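Local coordinates for LP04448p (Drosophila melanogaster, PDB 4QMH), which probably drives microtubule polymerization as a member of the XMAP215 family, through an array of TOG domains that bind tubulin, of which the fourth is the fragment here, at residues K24-K29 with T39-I44; T33-L38 with A74-A79; H182-I187 with N215-K220. All blocks are in the same frame, centred on the assembly; numbering follows the deposited sequence.

Interaction 1 of 3, residues K24-K29 with T39-I44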
loop_
_atom_site.group_PDB
_atom_site.type_symbol
_atom_site.label_atom_id
_atom_site.label_comp_id
_atom_site.label_asym_id
_atom_site.label_seq_id
_atom_site.Cartn_x
_atom_site.Cartn_y
_atom_site.Cartn_z
ATOM N N LYS A 24 -14.620 20.632 -4.886
ATOM C CA LYS A 24 -16.011 20.402 -5.233
ATOM C C LYS A 24 -16.149 19.819 -6.639
ATOM O O LYS A 24 -16.945 18.902 -6.858
ATOM C CB LYS A 24 -16.799 21.704 -5.120
ATOM C CG LYS A 24 -18.283 21.547 -5.431
ATOM C CD LYS A 24 -19.022 22.852 -5.178
ATOM C CE LYS A 24 -20.356 22.882 -5.918
ATOM N NZ LYS A 24 -21.025 24.215 -5.784
ATOM N N GLU A 25 -15.372 20.341 -7.586
ATOM C CA GLU A 25 -15.394 19.801 -8.949
ATOM C C GLU A 25 -14.925 18.347 -8.957
ATOM O O GLU A 25 -15.530 17.490 -9.603
ATOM C CB GLU A 25 -14.528 20.630 -9.899
ATOM C CG GLU A 25 -14.719 20.217 -11.350
ATOM C CD GLU A 25 -14.069 21.172 -12.327
ATOM O OE1 GLU A 25 -12.953 21.645 -12.044
ATOM O OE2 GLU A 25 -14.682 21.444 -13.379
ATOM N N MET A 26 -13.851 18.075 -8.222
ATOM C CA MET A 26 -13.306 16.721 -8.121
ATOM C C MET A 26 -14.304 15.707 -7.557
ATOM O O MET A 26 -14.195 14.510 -7.835
ATOM C CB MET A 26 -12.029 16.717 -7.264
ATOM C CG MET A 26 -10.819 17.332 -7.951
ATOM S SD MET A 26 -9.402 17.467 -6.849
ATOM C CE MET A 26 -9.172 15.751 -6.386
ATOM N N SER A 27 -15.262 16.173 -6.758
ATOM C CA SER A 27 -16.219 15.261 -6.130
ATOM C C SER A 27 -17.645 15.377 -6.693
ATOM O O SER A 27 -18.604 14.905 -6.080
ATOM C CB SER A 27 -16.215 15.434 -4.605
ATOM O OG SER A 27 -16.566 16.756 -4.232
ATOM N N ASP A 28 -17.775 15.998 -7.861
ATOM C CA ASP A 28 -19.077 16.134 -8.526
ATOM C C ASP A 28 -19.724 14.767 -8.764
ATOM O O ASP A 28 -19.033 13.764 -8.873
ATOM C CB ASP A 28 -18.889 16.858 -9.854
ATOM C CG ASP A 28 -20.199 17.333 -10.455
ATOM O OD1 ASP A 28 -20.641 18.442 -10.103
ATOM O OD2 ASP A 28 -20.784 16.600 -11.276
ATOM N N LYS A 29 -21.052 14.729 -8.852
ATOM C CA LYS A 29 -21.759 13.480 -9.135
ATOM C C LYS A 29 -21.482 12.930 -10.546
ATOM O O LYS A 29 -21.625 11.727 -10.785
ATOM C CB LYS A 29 -23.266 13.662 -8.921
ATOM C CG LYS A 29 -23.835 14.859 -9.662
ATOM C CD LYS A 29 -25.283 15.116 -9.278
ATOM C CE LYS A 29 -25.759 16.459 -9.809
ATOM N NZ LYS A 29 -27.087 16.828 -9.240
ATOM N N THR A 39 -8.017 16.975 -14.160
ATOM C CA THR A 39 -7.239 17.592 -15.237
ATOM C C THR A 39 -6.589 18.878 -14.750
ATOM O O THR A 39 -5.412 19.132 -15.026
ATOM C CB THR A 39 -8.090 17.867 -16.482
ATOM O OG1 THR A 39 -8.435 16.619 -17.088
ATOM C CG2 THR A 39 -7.311 18.699 -17.499
ATOM N N LYS A 40 -7.349 19.680 -14.014
ATOM C CA LYS A 40 -6.819 20.925 -13.456
ATOM C C LYS A 40 -5.719 20.629 -12.441
ATOM O O LYS A 40 -4.696 21.313 -12.412
ATOM C CB LYS A 40 -7.924 21.744 -12.789
ATOM C CG LYS A 40 -8.957 22.334 -13.764
ATOM C CD LYS A 40 -9.995 23.146 -12.998
ATOM C CE LYS A 40 -10.979 23.833 -13.923
ATOM N NZ LYS A 40 -11.910 22.880 -14.571
ATOM N N LEU A 41 -5.943 19.602 -11.618
ATOM C CA LEU A 41 -4.988 19.198 -10.594
ATOM C C LEU A 41 -3.657 18.774 -11.205
ATOM O O LEU A 41 -2.591 19.144 -10.719
ATOM C CB LEU A 41 -5.563 18.046 -9.758
ATOM C CG LEU A 41 -4.581 17.536 -8.704
ATOM C CD1 LEU A 41 -4.196 18.639 -7.734
ATOM C CD2 LEU A 41 -5.171 16.365 -7.969
ATOM N N GLN A 42 -3.728 18.006 -12.286
ATOM C CA GLN A 42 -2.532 17.520 -12.956
ATOM C C GLN A 42 -1.691 18.694 -13.440
ATOM O O GLN A 42 -0.470 18.674 -13.328
ATOM C CB GLN A 42 -2.920 16.624 -14.127
ATOM C CG GLN A 42 -1.761 15.816 -14.706
ATOM C CD GLN A 42 -0.837 16.624 -15.603
ATOM O OE1 GLN A 42 0.333 16.271 -15.780
ATOM N NE2 GLN A 42 -1.360 17.697 -16.196
ATOM N N ALA A 43 -2.361 19.726 -13.955
ATOM C CA ALA A 43 -1.674 20.903 -14.478
ATOM C C ALA A 43 -1.024 21.717 -13.355
ATOM O O ALA A 43 0.063 22.285 -13.533
ATOM C CB ALA A 43 -2.625 21.763 -15.316
ATOM N N ILE A 44 -1.696 21.778 -12.207
ATOM C CA ILE A 44 -1.171 22.486 -11.040
ATOM C C ILE A 44 0.130 21.839 -10.586
ATOM O O ILE A 44 1.128 22.528 -10.343
ATOM C CB ILE A 44 -2.174 22.486 -9.856
ATOM C CG1 ILE A 44 -3.335 23.448 -10.118
ATOM C CG2 ILE A 44 -1.467 22.896 -8.575
ATOM C CD1 ILE A 44 -4.524 23.215 -9.211
#
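Glu25 and Lys40 pair on the solvent side of the first helices modelled in this TOG domain, an all-helical HEAT-repeat fold, while Met26 and Leu41 meet beneath them. Helix 20-26 packs here on helix 31-48, and the nearest CA atoms, those of Met26 and Leu41, are 9.0 Å apart. At that spacing side chains must bridge the backbones, and they do so in two layers.

The inner layer is apolar. Met26 CE stands 4.3 Å from Leu41 CD2, a light touch in itself, but both residues are buried: Met26 also packs on Leu38, and Leu58 of helix 58-66 touches both Met26 and Leu41. The tight packing thus comes from several side chains converging on this pair.

Toward solvent the contact is looser and ionic. Glu25 swings CG anti to its own nitrogen (chi1 -171°) and runs on extended, which carries the carboxylate to helix 31-48. The Lys40 chain crosses it at about a right angle and bends only at its last torsion (chi4 71°), bringing the ammonium back to the acid. Putting an alanine at Glu25 would probably leave the Lys40 ammonium without its carboxylate mate and free to swing into solvent.

The two oxygens share the lysine unequally. Lys40 NZ lies 3.0 Å from Glu25 OE1 and meets the syn lone pair of that oxygen, whereas the second bond, from Lys40 NZ to Glu25 OE2, is weak at 3.3 Å.

Interaction 2 of 3, residues T33-L38 with A74-A79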
loop_
_atom_site.group_PDB
_atom_site.type_symbol
_atom_site.label_atom_id
_atom_site.label_comp_id
_atom_site.label_asym_id
_atom_site.label_seq_id
_atom_site.Cartn_x
_atom_site.Cartn_y
_atom_site.Cartn_z
ATOM N N THR A 33 -17.150 15.485 -14.898
ATOM C CA THR A 33 -16.798 16.682 -14.141
ATOM C C THR A 33 -15.681 16.403 -13.136
ATOM O O THR A 33 -14.766 17.209 -12.988
ATOM C CB THR A 33 -18.020 17.270 -13.433
ATOM O OG1 THR A 33 -19.009 17.596 -14.423
ATOM C CG2 THR A 33 -17.645 18.528 -12.660
ATOM N N ARG A 34 -15.752 15.267 -12.446
ATOM C CA ARG A 34 -14.631 14.848 -11.602
ATOM C C ARG A 34 -13.333 14.796 -12.414
ATOM O O ARG A 34 -12.265 15.182 -11.940
ATOM C CB ARG A 34 -14.891 13.476 -10.956
ATOM C CG ARG A 34 -16.227 13.391 -10.232
ATOM C CD ARG A 34 -16.216 12.349 -9.128
ATOM N NE ARG A 34 -16.391 10.977 -9.604
ATOM C CZ ARG A 34 -17.541 10.488 -10.070
ATOM N NH1 ARG A 34 -18.610 11.273 -10.177
ATOM N NH2 ARG A 34 -17.614 9.222 -10.459
ATOM N N ASN A 35 -13.428 14.317 -13.645
ATOM C CA ASN A 35 -12.241 14.202 -14.478
ATOM C C ASN A 35 -11.662 15.572 -14.810
ATOM O O ASN A 35 -10.447 15.752 -14.849
ATOM C CB ASN A 35 -12.562 13.451 -15.768
ATOM C CG ASN A 35 -11.334 13.234 -16.623
ATOM O OD1 ASN A 35 -10.388 12.586 -16.193
ATOM N ND2 ASN A 35 -11.342 13.777 -17.841
ATOM N N GLU A 36 -12.546 16.531 -15.052
ATOM C CA GLU A 36 -12.115 17.902 -15.293
ATOM C C GLU A 36 -11.345 18.450 -14.100
ATOM O O GLU A 36 -10.369 19.186 -14.267
ATOM C CB GLU A 36 -13.305 18.799 -15.627
ATOM C CG GLU A 36 -13.987 18.454 -16.944
ATOM C CD GLU A 36 -13.077 18.636 -18.144
ATOM O OE1 GLU A 36 -12.146 19.468 -18.066
ATOM O OE2 GLU A 36 -13.301 17.956 -19.167
ATOM N N GLY A 37 -11.788 18.101 -12.896
ATOM C CA GLY A 37 -11.090 18.498 -11.689
ATOM C C GLY A 37 -9.702 17.904 -11.647
ATOM O O GLY A 37 -8.726 18.592 -11.345
ATOM N N LEU A 38 -9.605 16.611 -11.935
ATOM C CA LEU A 38 -8.298 15.965 -11.956
ATOM C C LEU A 38 -7.415 16.566 -13.045
ATOM O O LEU A 38 -6.208 16.677 -12.864
ATOM C CB LEU A 38 -8.443 14.457 -12.150
ATOM C CG LEU A 38 -9.204 13.739 -11.035
ATOM C CD1 LEU A 38 -9.346 12.254 -11.377
ATOM C CD2 LEU A 38 -8.504 13.926 -9.716
ATOM N N ALA A 74 -10.636 6.346 -11.266
ATOM C CA ALA A 74 -9.756 5.627 -10.353
ATOM C C ALA A 74 -8.359 5.443 -10.943
ATOM O O ALA A 74 -7.354 5.582 -10.239
ATOM C CB ALA A 74 -10.369 4.279 -9.973
ATOM N N GLN A 75 -8.296 5.125 -12.232
ATOM C CA GLN A 75 -7.024 4.949 -12.912
ATOM C C GLN A 75 -6.270 6.267 -13.058
ATOM O O GLN A 75 -5.067 6.337 -12.812
ATOM C CB GLN A 75 -7.242 4.289 -14.266
ATOM C CG GLN A 75 -7.768 2.872 -14.119
ATOM C CD GLN A 75 -8.476 2.378 -15.354
ATOM O OE1 GLN A 75 -8.374 2.982 -16.423
ATOM N NE2 GLN A 75 -9.210 1.271 -15.216
ATOM N N THR A 76 -6.991 7.317 -13.439
ATOM C CA THR A 76 -6.391 8.635 -13.578
ATOM C C THR A 76 -5.807 9.081 -12.242
ATOM O O THR A 76 -4.716 9.673 -12.183
ATOM C CB THR A 76 -7.419 9.669 -14.085
ATOM O OG1 THR A 76 -7.842 9.296 -15.405
ATOM C CG2 THR A 76 -6.795 11.070 -14.143
ATOM N N THR A 77 -6.531 8.794 -11.167
ATOM C CA THR A 77 -6.099 9.185 -9.831
ATOM C C THR A 77 -4.796 8.480 -9.433
ATOM O O THR A 77 -3.929 9.086 -8.804
ATOM C CB THR A 77 -7.222 8.973 -8.783
ATOM O OG1 THR A 77 -8.394 9.695 -9.188
ATOM C CG2 THR A 77 -6.794 9.428 -7.411
ATOM N N LEU A 78 -4.634 7.210 -9.808
ATOM C CA LEU A 78 -3.369 6.528 -9.541
ATOM C C LEU A 78 -2.216 7.260 -10.225
ATOM O O LEU A 78 -1.174 7.490 -9.610
ATOM C CB LEU A 78 -3.412 5.063 -9.984
ATOM C CG LEU A 78 -4.280 4.139 -9.126
ATOM C CD1 LEU A 78 -4.594 2.860 -9.905
ATOM C CD2 LEU A 78 -3.614 3.822 -7.774
ATOM N N ALA A 79 -2.418 7.632 -11.489
ATOM C CA ALA A 79 -1.414 8.386 -12.238
ATOM C C ALA A 79 -1.090 9.694 -11.534
ATOM O O ALA A 79 0.076 10.078 -11.421
ATOM C CB ALA A 79 -1.898 8.652 -13.666
HETATM O O HOH W 1 -10.401 9.877 -16.160
HETATM O O HOH W 2 -8.806 10.618 -17.483
#
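Helix 33-38 and helix 74-79 run nearly parallel, 9° between their N-to-C directions, with axes 10.6 Å apart at closest approach and the CA atoms of Leu38 and Thr77 nearest, at 7.4 Å. Helices 31-48 and 71-88, to which they belong, thus stand side by side and point the same way, as in the layered packing of a HEAT-like array.

Leu38 carries the direct packing. Its CG is anti to the carbonyl carbon (chi1 -62°), and the branch ending in CD1 reaches the neighbouring helix, where it meets two threonines in succession. Leu38 CD1 is 3.9 Å from Thr76 CG2, a methyl-to-methyl contact, and 3.5 Å from Thr77 OG1, whose side chain it crosses at about a right angle. That hydroxyl is hydrogen-bonded to the carbonyl of Ile73 in its own helix, so the methyl lies against an oxygen that already has a polar partner. Ile73 and Ile80 of helix 71-88 also touch Leu38 and extend its apolar surroundings.

Beside this packing, Asn35 and Thr76 are linked through water. Asn35 OD1 and Thr76 OG1 are 4.2 Å apart, too far for a direct bond, and the gap is bridged by water modelled at two sites. One lies 2.7 Å from both Asn35 OD1 and Thr76 OG1 and donates to each. The second has the same partners, but its oxygen is only about 2.2 Å from that of the first, so the two are doubtful as simultaneous waters. Thr76 OG1 is in addition bonded to the carbonyl of Lys72.

The chemistry therefore divides into a dry portion, where the leucine methyl rests on the threonines, and a wet portion, where bridging water lets an amide oxygen and a hydroxyl face one another without bonding directly.

Interaction 3 of 3, residues H182-I187 with N215-K220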
loop_
_atom_site.group_PDB
_atom_site.type_symbol
_atom_site.label_atom_id
_atom_site.label_comp_id
_atom_site.label_asym_id
_atom_site.label_seq_id
_atom_site.Cartn_x
_atom_site.Cartn_y
_atom_site.Cartn_z
ATOM N N HIS A 182 -3.331 -13.919 9.064
ATOM C CA HIS A 182 -3.678 -13.997 7.647
ATOM C C HIS A 182 -2.653 -14.867 6.936
ATOM O O HIS A 182 -2.997 -15.643 6.057
ATOM C CB HIS A 182 -3.755 -12.604 7.040
ATOM C CG HIS A 182 -4.645 -11.685 7.812
ATOM N ND1 HIS A 182 -6.011 -11.854 7.869
ATOM C CD2 HIS A 182 -4.363 -10.613 8.588
ATOM C CE1 HIS A 182 -6.535 -10.913 8.635
ATOM N NE2 HIS A 182 -5.557 -10.147 9.084
ATOM N N LEU A 183 -1.394 -14.765 7.343
ATOM C CA LEU A 183 -0.372 -15.626 6.774
ATOM C C LEU A 183 -0.743 -17.089 7.031
ATOM O O LEU A 183 -0.668 -17.929 6.132
ATOM C CB LEU A 183 0.974 -15.324 7.419
ATOM C CG LEU A 183 2.135 -16.193 6.941
ATOM C CD1 LEU A 183 2.479 -15.854 5.517
ATOM C CD2 LEU A 183 3.327 -15.938 7.845
ATOM N N TYR A 184 -1.140 -17.397 8.265
ATOM C CA TYR A 184 -1.414 -18.787 8.637
ATOM C C TYR A 184 -2.639 -19.356 7.918
ATOM O O TYR A 184 -2.709 -20.554 7.633
ATOM C CB TYR A 184 -1.548 -18.930 10.156
ATOM C CG TYR A 184 -0.235 -18.755 10.897
ATOM C CD1 TYR A 184 0.964 -18.621 10.205
ATOM C CD2 TYR A 184 -0.193 -18.751 12.290
ATOM C CE1 TYR A 184 2.167 -18.469 10.875
ATOM C CE2 TYR A 184 1.013 -18.600 12.972
ATOM C CZ TYR A 184 2.184 -18.460 12.252
ATOM O OH TYR A 184 3.384 -18.306 12.911
ATOM N N ALA A 185 -3.600 -18.498 7.605
ATOM C CA ALA A 185 -4.741 -18.941 6.810
ATOM C C ALA A 185 -4.366 -19.094 5.339
ATOM O O ALA A 185 -4.734 -20.078 4.694
ATOM C CB ALA A 185 -5.886 -17.976 6.952
ATOM N N HIS A 186 -3.637 -18.116 4.809
ATOM C CA HIS A 186 -3.391 -18.056 3.368
ATOM C C HIS A 186 -2.339 -19.040 2.865
ATOM O O HIS A 186 -2.328 -19.376 1.685
ATOM C CB HIS A 186 -3.092 -16.616 2.925
ATOM C CG HIS A 186 -4.212 -15.666 3.204
ATOM N ND1 HIS A 186 -4.074 -14.295 3.121
ATOM C CD2 HIS A 186 -5.493 -15.890 3.581
ATOM C CE1 HIS A 186 -5.218 -13.720 3.436
ATOM N NE2 HIS A 186 -6.096 -14.669 3.725
ATOM N N ILE A 187 -1.464 -19.499 3.758
ATOM C CA ILE A 187 -0.571 -20.604 3.457
ATOM C C ILE A 187 -1.386 -21.798 2.990
ATOM O O ILE A 187 -0.898 -22.631 2.233
ATOM C CB ILE A 187 0.231 -21.006 4.707
ATOM C CG1 ILE A 187 1.432 -20.082 4.874
ATOM C CG2 ILE A 187 0.686 -22.455 4.622
ATOM C CD1 ILE A 187 2.107 -20.259 6.204
ATOM N N ASN A 215 6.191 -19.186 16.210
ATOM C CA ASN A 215 5.758 -20.445 16.795
ATOM C C ASN A 215 4.823 -20.229 17.996
ATOM O O ASN A 215 3.862 -20.974 18.181
ATOM C CB ASN A 215 6.970 -21.283 17.181
ATOM C CG ASN A 215 6.593 -22.675 17.590
ATOM O OD1 ASN A 215 6.138 -23.467 16.770
ATOM N ND2 ASN A 215 6.770 -22.986 18.870
ATOM N N ARG A 216 5.090 -19.196 18.790
ATOM C CA ARG A 216 4.204 -18.849 19.902
ATOM C C ARG A 216 2.829 -18.442 19.395
ATOM O O ARG A 216 1.800 -18.815 19.968
ATOM C CB ARG A 216 4.789 -17.711 20.746
ATOM C CG ARG A 216 5.910 -18.136 21.669
ATOM C CD ARG A 216 6.178 -17.090 22.742
ATOM N NE ARG A 216 6.692 -15.835 22.196
ATOM C CZ ARG A 216 7.978 -15.595 21.957
ATOM N NH1 ARG A 216 8.887 -16.528 22.207
ATOM N NH2 ARG A 216 8.358 -14.423 21.465
ATOM N N ALA A 217 2.823 -17.667 18.316
ATOM C CA ALA A 217 1.581 -17.234 17.692
ATOM C C ALA A 217 0.796 -18.437 17.181
ATOM O O ALA A 217 -0.429 -18.480 17.281
ATOM C CB ALA A 217 1.873 -16.250 16.559
ATOM N N LEU A 218 1.503 -19.419 16.628
ATOM C CA LEU A 218 0.850 -20.619 16.136
ATOM C C LEU A 218 0.166 -21.368 17.282
ATOM O O LEU A 218 -0.973 -21.812 17.158
ATOM C CB LEU A 218 1.864 -21.528 15.443
ATOM C CG LEU A 218 1.352 -22.895 14.985
ATOM C CD1 LEU A 218 0.215 -22.760 13.988
ATOM C CD2 LEU A 218 2.503 -23.696 14.377
ATOM N N ASP A 219 0.863 -21.499 18.402
ATOM C CA ASP A 219 0.305 -22.198 19.553
ATOM C C ASP A 219 -0.897 -21.460 20.145
ATOM O O ASP A 219 -1.890 -22.083 20.512
ATOM C CB ASP A 219 1.374 -22.389 20.630
ATOM C CG ASP A 219 2.419 -23.410 20.239
ATOM O OD1 ASP A 219 2.108 -24.299 19.416
ATOM O OD2 ASP A 219 3.552 -23.327 20.758
ATOM N N LYS A 220 -0.798 -20.141 20.248
ATOM C CA LYS A 220 -1.859 -19.354 20.864
ATOM C C LYS A 220 -3.109 -19.270 20.001
ATOM O O LYS A 220 -4.230 -19.400 20.509
ATOM C CB LYS A 220 -1.379 -17.948 21.218
ATOM C CG LYS A 220 -2.514 -17.026 21.637
ATOM C CD LYS A 220 -2.085 -16.005 22.681
ATOM C CE LYS A 220 -1.168 -14.944 22.104
ATOM N NZ LYS A 220 -0.885 -13.850 23.090
#
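Near the C-terminal end of this TOG domain's helical solenoid, Tyr184 on helix 173-186 reaches across to helix 211-221. The axes of segments 182-186 and 215-220 pass 11.6 Å apart at a crossing angle of -74°, so a long side chain has to fill the interval. The tyrosine does this with CG anti to its carbonyl carbon (chi1 -70°), which sends the ring toward the other helix.

One ring carbon makes the closest contacts. Tyr184 CE2 lies 3.8 Å from Leu218 CA, approaching obliquely, and 3.9 Å from Leu218 CB. The carbonyl carbon of Ala217 sits at the ring edge, close to its plane, and Tyr184 CE2 is 4.4 Å from Ala217 CB. The tyrosine therefore packs largely on the backbone and first side-chain atoms of helix 211-221.

Its hydroxyl is hydrogen-bonded to the carbonyl oxygen of Met214, one residue before segment 215-220, so the polar end of this buried ring is satisfied. Ile229 of helix 226-236 touches both Tyr184 and Leu218. Helices packed on one another through side chains in this way, without strands, are what an all-helical HEAT-like solenoid is built of.

From the N terminus, interaction 1 closes first, bringing helix 20-26 back onto helix 31-48 across only nine intervening residues. Interaction 2 begins inside that loop, at 33-38, and closes at 74-79, so the two cross along the chain. They share helix 31-48, their centres are 7 Å apart, and they touch directly: Arg34 NH1 lies 2.8 Å from Asp28 O, a probable hydrogen bond. Together they tie the first helices to helix 71-88. Interaction 3 follows in series near the C terminus, its centre 45 and 40 Å from those of interactions 1 and 2, and joins helix 173-186 to helix 211-221 on the other side of the chain's centre.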